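Local coordinates for OTU domain-containing protein wMelOTU (Wolbachia pipientis wMel, PDB 6W9O) that removes ubiquitin from proteins as a cysteine protease of the OTU family, probably as a bacterial effector, at residues R76-E81 with E135-K140; G45-N50 with F54-R59; V174-D177 with V182-I185. One frame throughout, in Å; residues are numbered along the deposited sequence.

Contact 1 of 3, residues R76-E81 with E135-K140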
# COMPACT_ATOMS: atom_id res chain seq x y z
N ARG A 76 -9.20 -4.01 3.08
CA ARG A 76 -10.33 -3.46 2.31
C ARG A 76 -11.41 -2.96 3.26
O ARG A 76 -11.98 -1.88 3.05
CB ARG A 76 -10.92 -4.52 1.37
CG ARG A 76 -10.00 -4.86 0.18
CD ARG A 76 -10.67 -5.94 -0.67
NE ARG A 76 -9.89 -6.24 -1.88
CZ ARG A 76 -9.93 -5.51 -3.01
NH1 ARG A 76 -10.69 -4.39 -3.10
NH2 ARG A 76 -9.19 -5.90 -4.04
N ASN A 77 -11.69 -3.71 4.34
CA ASN A 77 -12.72 -3.25 5.29
C ASN A 77 -12.32 -1.93 5.97
O ASN A 77 -13.20 -1.11 6.27
CB ASN A 77 -12.95 -4.32 6.34
CG ASN A 77 -14.20 -4.05 7.10
OD1 ASN A 77 -15.32 -4.14 6.53
ND2 ASN A 77 -14.06 -3.71 8.40
N ASP A 78 -11.03 -1.72 6.22
CA ASP A 78 -10.56 -0.45 6.80
C ASP A 78 -10.87 0.70 5.84
O ASP A 78 -11.22 1.81 6.27
CB ASP A 78 -9.03 -0.48 6.97
CG ASP A 78 -8.53 -1.47 8.07
OD1 ASP A 78 -9.29 -1.79 9.02
OD2 ASP A 78 -7.35 -1.87 7.92
N CYS A 79 -10.84 0.42 4.54
CA CYS A 79 -11.13 1.48 3.57
C CYS A 79 -12.62 1.71 3.50
O CYS A 79 -13.08 2.86 3.43
CB CYS A 79 -10.56 1.08 2.20
SG CYS A 79 -8.72 1.06 2.23
N ARG A 80 -13.42 0.63 3.56
CA ARG A 80 -14.87 0.80 3.66
C ARG A 80 -15.23 1.64 4.87
O ARG A 80 -16.08 2.53 4.79
CB ARG A 80 -15.53 -0.58 3.79
CG ARG A 80 -17.00 -0.52 4.03
CD ARG A 80 -17.56 -1.93 4.14
NE ARG A 80 -18.91 -1.93 4.65
CZ ARG A 80 -19.99 -2.09 3.87
NH1 ARG A 80 -19.83 -2.28 2.55
NH2 ARG A 80 -21.21 -2.08 4.40
N GLU A 81 -14.64 1.31 6.02
CA GLU A 81 -14.98 2.05 7.23
C GLU A 81 -14.57 3.51 7.12
O GLU A 81 -15.32 4.40 7.53
CB GLU A 81 -14.25 1.38 8.41
CG GLU A 81 -14.88 0.04 8.75
CD GLU A 81 -14.31 -0.58 10.02
OE1 GLU A 81 -13.21 -0.19 10.47
OE2 GLU A 81 -14.98 -1.50 10.54
N GLU A 135 -2.84 6.26 7.29
CA GLU A 135 -3.46 6.94 8.42
C GLU A 135 -3.84 5.95 9.53
O GLU A 135 -3.59 6.21 10.73
CB GLU A 135 -4.69 7.72 7.92
CG GLU A 135 -5.74 8.03 9.00
CD GLU A 135 -5.40 9.22 9.78
OE1 GLU A 135 -5.92 9.36 10.92
OE2 GLU A 135 -4.60 10.02 9.25
N LYS A 136 -4.43 4.82 9.18
CA LYS A 136 -4.85 3.87 10.21
C LYS A 136 -3.65 3.23 10.92
O LYS A 136 -3.64 3.14 12.16
CB LYS A 136 -5.73 2.76 9.63
CG LYS A 136 -6.07 1.74 10.76
CD LYS A 136 -7.33 0.97 10.45
CE LYS A 136 -7.69 0.11 11.68
NZ LYS A 136 -8.96 -0.62 11.45
N TYR A 137 -2.65 2.80 10.17
CA TYR A 137 -1.55 2.00 10.74
C TYR A 137 -0.34 2.85 11.09
O TYR A 137 0.65 2.31 11.61
CB TYR A 137 -1.18 0.83 9.82
CG TYR A 137 -2.37 -0.12 9.74
CD1 TYR A 137 -2.62 -1.01 10.78
CD2 TYR A 137 -3.29 -0.09 8.67
CE1 TYR A 137 -3.69 -1.83 10.77
CE2 TYR A 137 -4.38 -0.90 8.67
CZ TYR A 137 -4.58 -1.78 9.71
OH TYR A 137 -5.69 -2.59 9.74
N LYS A 138 -0.42 4.18 10.87
CA LYS A 138 0.64 5.10 11.30
C LYS A 138 1.96 4.72 10.63
O LYS A 138 3.02 4.64 11.26
CB LYS A 138 0.74 5.18 12.85
CG LYS A 138 -0.62 5.42 13.50
CD LYS A 138 -0.55 6.42 14.65
CE LYS A 138 -1.83 6.29 15.48
NZ LYS A 138 -2.90 7.24 15.04
N VAL A 139 1.82 4.43 9.36
CA VAL A 139 2.99 4.19 8.46
C VAL A 139 3.07 5.06 7.16
O VAL A 139 2.15 5.87 6.69
CB VAL A 139 3.07 2.71 8.06
CG1 VAL A 139 3.26 1.80 9.26
CG2 VAL A 139 1.86 2.29 7.24
N LYS A 140 4.30 5.13 6.68
CA LYS A 140 4.49 5.80 5.38
C LYS A 140 4.60 4.70 4.36
O LYS A 140 5.19 3.66 4.64
CB LYS A 140 5.80 6.59 5.36
CG LYS A 140 5.81 7.74 6.31
CD LYS A 140 7.24 8.07 6.74
CE LYS A 140 7.57 7.22 7.99
NZ LYS A 140 8.81 7.62 8.73
O HOH W 1 -10.92 1.34 10.58
O HOH W 2 -11.66 -1.32 12.58
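Lys-136 NZ is gripped by three acceptors: Asp-78 OD1 and two waters. The bond to Asp-78 OD1 measures 2.7 Å and is a salt bridge. It ties helix 72-84 to the C-terminal end of helix 126-137, two helices of the OTU-like protease domain. The ammonium group comes from above the carboxylate plane of Asp-78, 58° out of it. The other oxygen is taken by the next residue: Tyr-137 OH donates to Asp-78 OD2 at 2.6 Å. This hydroxyl arrives on the syn side, 22° out of the plane. One carboxylate therefore clasps two consecutive residues, each of its oxygens holding one donor. Asp-78 is buried, and the two bonds would favour its charged form.

Lys-136 crosses Asp-78 at about a right angle. With CG anti to the backbone N (chi1 176°) and the chain extended beyond it, NZ is carried across to Asp-78. Lys-136 CD passes Asp-78 CG at 3.6 Å before NZ meets the oxygen. Glu-81 lies one helical turn from Asp-78, and its OE1 is 4.4 Å from Lys-136 NZ, too far for a salt bridge. Water 1 and water 2 span the gap instead, each donating to Glu-81 OE1 and accepting from Lys-136 NZ. Leu-133, a turn before Tyr-137, also touches Asp-78. Leu-62 of helix 53-66 packs on Tyr-137. The tyrosine ring has Asp-78 OD2 at its edge, and Lys-136 CG lies 3.8 Å above one face, offset toward the rim.

Contact 2 of 3, residues G45-N50 with F54-R59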
# COMPACT_ATOMS: atom_id res chain seq x y z
N GLY A 45 8.94 -9.76 -3.41
CA GLY A 45 8.14 -10.91 -3.00
C GLY A 45 7.04 -11.18 -3.99
O GLY A 45 7.03 -10.68 -5.12
N GLN A 46 6.08 -11.97 -3.56
CA GLN A 46 4.94 -12.34 -4.39
C GLN A 46 3.68 -11.84 -3.71
O GLN A 46 3.58 -11.87 -2.50
CB GLN A 46 4.82 -13.85 -4.56
CG GLN A 46 5.76 -14.41 -5.59
CD GLN A 46 7.13 -14.63 -5.01
OE1 GLN A 46 7.27 -15.21 -3.93
NE2 GLN A 46 8.16 -14.18 -5.73
N ALA A 47 2.72 -11.40 -4.51
CA ALA A 47 1.42 -10.99 -4.03
C ALA A 47 0.36 -11.87 -4.69
O ALA A 47 0.55 -12.39 -5.81
CB ALA A 47 1.15 -9.50 -4.42
N ILE A 48 -0.78 -12.00 -4.01
CA ILE A 48 -1.92 -12.70 -4.59
C ILE A 48 -2.38 -11.99 -5.87
O ILE A 48 -2.24 -10.77 -6.01
CB ILE A 48 -3.03 -12.74 -3.52
CG1 ILE A 48 -4.07 -13.78 -3.91
CG2 ILE A 48 -3.64 -11.35 -3.31
CD1 ILE A 48 -4.73 -14.41 -2.69
N GLY A 49 -2.91 -12.76 -6.80
CA GLY A 49 -3.29 -12.20 -8.09
C GLY A 49 -4.77 -12.24 -8.42
O GLY A 49 -5.16 -12.38 -9.59
N ASN A 50 -5.62 -12.12 -7.39
CA ASN A 50 -7.07 -12.13 -7.54
C ASN A 50 -7.66 -10.72 -7.63
O ASN A 50 -8.90 -10.58 -7.56
CB ASN A 50 -7.71 -12.86 -6.35
CG ASN A 50 -7.42 -12.15 -5.03
OD1 ASN A 50 -6.61 -11.21 -4.97
ND2 ASN A 50 -8.07 -12.61 -3.95
N PHE A 54 -2.56 -5.06 -4.31
CA PHE A 54 -2.11 -3.89 -3.56
C PHE A 54 -2.22 -4.17 -2.08
O PHE A 54 -1.26 -3.94 -1.32
CB PHE A 54 -3.00 -2.65 -3.89
CG PHE A 54 -2.74 -1.52 -2.97
CD1 PHE A 54 -1.55 -0.76 -3.10
CD2 PHE A 54 -3.59 -1.29 -1.93
CE1 PHE A 54 -1.23 0.21 -2.19
CE2 PHE A 54 -3.29 -0.30 -0.99
CZ PHE A 54 -2.09 0.44 -1.11
N PHE A 55 -3.38 -4.66 -1.67
CA PHE A 55 -3.63 -4.92 -0.24
C PHE A 55 -2.70 -6.00 0.27
O PHE A 55 -2.19 -5.91 1.42
CB PHE A 55 -5.09 -5.33 -0.08
CG PHE A 55 -6.04 -4.25 -0.54
CD1 PHE A 55 -6.31 -3.15 0.24
CD2 PHE A 55 -6.63 -4.36 -1.80
CE1 PHE A 55 -7.14 -2.14 -0.21
CE2 PHE A 55 -7.47 -3.35 -2.25
CZ PHE A 55 -7.73 -2.26 -1.46
N ASP A 56 -2.48 -7.04 -0.53
CA ASP A 56 -1.60 -8.14 -0.10
C ASP A 56 -0.15 -7.68 -0.02
O ASP A 56 0.60 -8.13 0.88
CB ASP A 56 -1.73 -9.30 -1.07
CG ASP A 56 -1.12 -10.59 -0.53
OD1 ASP A 56 -1.52 -10.96 0.60
OD2 ASP A 56 -0.34 -11.28 -1.25
N SER A 57 0.29 -6.82 -0.93
CA SER A 57 1.67 -6.30 -0.85
C SER A 57 1.84 -5.42 0.38
O SER A 57 2.82 -5.58 1.15
CB SER A 57 1.97 -5.47 -2.11
OG SER A 57 1.94 -6.30 -3.26
N PHE A 58 0.87 -4.53 0.63
CA PHE A 58 0.91 -3.69 1.84
C PHE A 58 0.91 -4.55 3.09
O PHE A 58 1.70 -4.31 4.01
CB PHE A 58 -0.32 -2.76 1.82
CG PHE A 58 -0.32 -1.70 2.90
CD1 PHE A 58 0.06 -0.38 2.60
CD2 PHE A 58 -0.73 -2.00 4.21
CE1 PHE A 58 0.07 0.59 3.62
CE2 PHE A 58 -0.75 -1.01 5.19
CZ PHE A 58 -0.30 0.28 4.87
N ARG A 59 0.05 -5.56 3.15
CA ARG A 59 -0.02 -6.45 4.33
C ARG A 59 1.32 -7.10 4.61
O ARG A 59 1.71 -7.23 5.78
CB ARG A 59 -1.05 -7.58 4.01
CG ARG A 59 -0.94 -8.83 4.91
CD ARG A 59 -1.88 -9.90 4.44
NE ARG A 59 -1.25 -10.73 3.42
CZ ARG A 59 -0.36 -11.70 3.64
NH1 ARG A 59 0.11 -11.95 4.87
NH2 ARG A 59 0.08 -12.43 2.62
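The loop that leads from strand 42-44 into helix 53-66 runs back alongside the first turns of that helix. Ala-47 and Ile-48 of the loop meet Asp-56 and Ser-57 of the helix. The polar link is a hydrogen bond from Ile-48 N to Asp-56 OD2, 2.9 Å long, with an N-H...O angle of 157°. The donor sits above the carboxylate plane, 40° out of it. The same oxygen packs against Ala-47 CA at 3.3 Å. Asp-56 reaches the loop because its CG lies anti to the backbone N (chi1 -166°).

The second oxygen is taken within the helix. Arg-59 grips Asp-56 OD1 side-on, with NE at 2.8 Å and NH2 at 3.0 Å. OD1 lies in the guanidinium plane, and both nitrogens approach from the same face of the carboxylate. This salt bridge probably keeps the carboxylate charged and limits its rotation, so that OD2 stays turned to the loop. Gln-60 NE2 adds a weak bond to OD2 and a bond to Gln-46 O.

In OTU proteases the nucleophilic cysteine stands at the start of the helix that follows this loop. Cys-53, at the start of helix 53-66, is probably that residue. Here Ser-57 OG bonds to Cys-53 O, one turn back, and touches Ala-47 CB at 3.5 Å. Pro-194 of strand 191-197 packs on both Ala-47 and Ser-57. Ile-48 CG2 lies 3.6 Å from Asp-56 CB, though Ile-48 is modelled in two conformers and this touch is less certain.

Contact 3 of 3, residues V174-D177 with V182-I185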
# COMPACT_ATOMS: atom_id res chain seq x y z
N VAL A 174 13.75 8.33 0.88
CA VAL A 174 13.29 7.05 1.38
C VAL A 174 14.28 6.56 2.41
O VAL A 174 15.48 6.61 2.18
CB VAL A 174 13.23 6.05 0.21
CG1 VAL A 174 12.77 4.69 0.69
CG2 VAL A 174 12.28 6.60 -0.91
N ASP A 175 13.77 6.04 3.52
CA ASP A 175 14.64 5.55 4.60
C ASP A 175 14.38 4.05 4.67
O ASP A 175 13.32 3.63 5.14
CB ASP A 175 14.22 6.21 5.91
CG ASP A 175 15.11 5.84 7.06
OD1 ASP A 175 15.86 4.85 6.96
OD2 ASP A 175 15.10 6.61 8.05
N TYR A 176 15.37 3.24 4.24
CA TYR A 176 15.22 1.80 4.26
C TYR A 176 15.53 1.18 5.62
O TYR A 176 15.49 -0.05 5.76
CB TYR A 176 16.13 1.20 3.19
CG TYR A 176 15.65 1.44 1.76
CD1 TYR A 176 14.65 0.65 1.22
CD2 TYR A 176 16.23 2.41 0.97
CE1 TYR A 176 14.20 0.81 -0.08
CE2 TYR A 176 15.78 2.59 -0.37
CZ TYR A 176 14.79 1.76 -0.84
OH TYR A 176 14.33 1.93 -2.17
N ASP A 177 15.83 2.01 6.63
CA ASP A 177 16.03 1.54 8.00
C ASP A 177 14.92 1.98 8.92
O ASP A 177 15.05 1.85 10.14
CB ASP A 177 17.37 2.04 8.53
CG ASP A 177 18.53 1.50 7.72
OD1 ASP A 177 18.67 0.26 7.63
OD2 ASP A 177 19.27 2.29 7.11
N VAL A 182 6.55 1.23 4.97
CA VAL A 182 6.31 -0.03 4.28
C VAL A 182 6.65 0.19 2.81
O VAL A 182 6.70 1.33 2.31
CB VAL A 182 4.88 -0.54 4.48
CG1 VAL A 182 4.66 -0.88 5.99
CG2 VAL A 182 3.90 0.50 4.09
N HIS A 183 6.95 -0.90 2.09
CA HIS A 183 7.54 -0.80 0.74
C HIS A 183 6.86 -1.74 -0.23
O HIS A 183 6.74 -2.93 0.05
CB HIS A 183 9.05 -1.20 0.77
CG HIS A 183 9.85 -0.41 1.75
ND1 HIS A 183 10.52 0.75 1.40
CD2 HIS A 183 10.16 -0.66 3.05
CE1 HIS A 183 11.16 1.21 2.48
NE2 HIS A 183 10.97 0.36 3.48
N ILE A 184 6.48 -1.20 -1.40
CA ILE A 184 5.92 -2.04 -2.46
C ILE A 184 6.48 -1.57 -3.78
O ILE A 184 6.99 -0.45 -3.91
CB ILE A 184 4.37 -2.03 -2.47
CG1 ILE A 184 3.88 -0.65 -2.93
CG2 ILE A 184 3.79 -2.42 -1.10
CD1 ILE A 184 2.33 -0.59 -2.93
N ILE A 185 6.43 -2.46 -4.75
CA ILE A 185 6.97 -2.15 -6.08
C ILE A 185 5.86 -2.26 -7.11
O ILE A 185 5.00 -3.15 -7.02
CB ILE A 185 8.22 -2.99 -6.40
CG1 ILE A 185 8.87 -2.62 -7.75
CG2 ILE A 185 7.96 -4.47 -6.30
CD1 ILE A 185 10.42 -3.00 -7.75
O HOH W 3 12.27 1.19 5.83
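Tyr-176 and His-183 form the aromatic part of this contact, between a loop and strand 181-188. Their planes are nearly parallel, 11° apart, but the rings are slid so far that they barely overlap. The centroids are 5.3 Å apart. The nearest atoms are Tyr-176 CD1 and His-183 CE1, at 3.8 Å. CG of His-183 lies anti to the carbonyl carbon (chi1 -56°), which puts the imidazole beside Tyr-176. Val-174 CG1 lies 3.8 Å above one face of the Tyr-176 ring, offset toward its rim, and also reaches the edge of the imidazole.

The polar link runs through one water. Water 3 donates to Asp-175 O at 2.7 Å and meets His-183 NE2 at 2.8 Å, in the plane of the imidazole. The other ring nitrogen, His-183 ND1, is hydrogen-bonded to His-142 ND1. Partners at both nitrogens probably limit the rotation of the ring.

Within the loop, Asp-175 OD1 accepts from Asp-177 N at 2.9 Å, an Asx turn that shapes the backbone around Tyr-176.

The loop follows strand 164-167. His-142 of strand 140-146 and Phe-42 of strand 42-44 meet both aromatic rings. Val-182 and Ile-184, beside His-183, pack on helix 53-66.

Along the chain the contacts come in series: contact 2, then contact 1, then contact 3. Their centres lie 16 to 18 Å apart. Helix 53-66 connects all three. Phe-55 of contact 2 packs on Arg-76 of contact 1, on helix 72-84. Phe-58 touches Val-139 of contact 1 and Val-182 of contact 3. Ser-57 and Phe-54 pack on Ile-184. Contacts 1 and 3 also meet in the mixed sheet, where Lys-140 O and Val-182 N probably form a hydrogen bond between parallel strands 140-146 and 181-188. Helix 53-66, which probably carries the nucleophile at its start, is thus held against helix 72-84, helix 126-137 and the sheet.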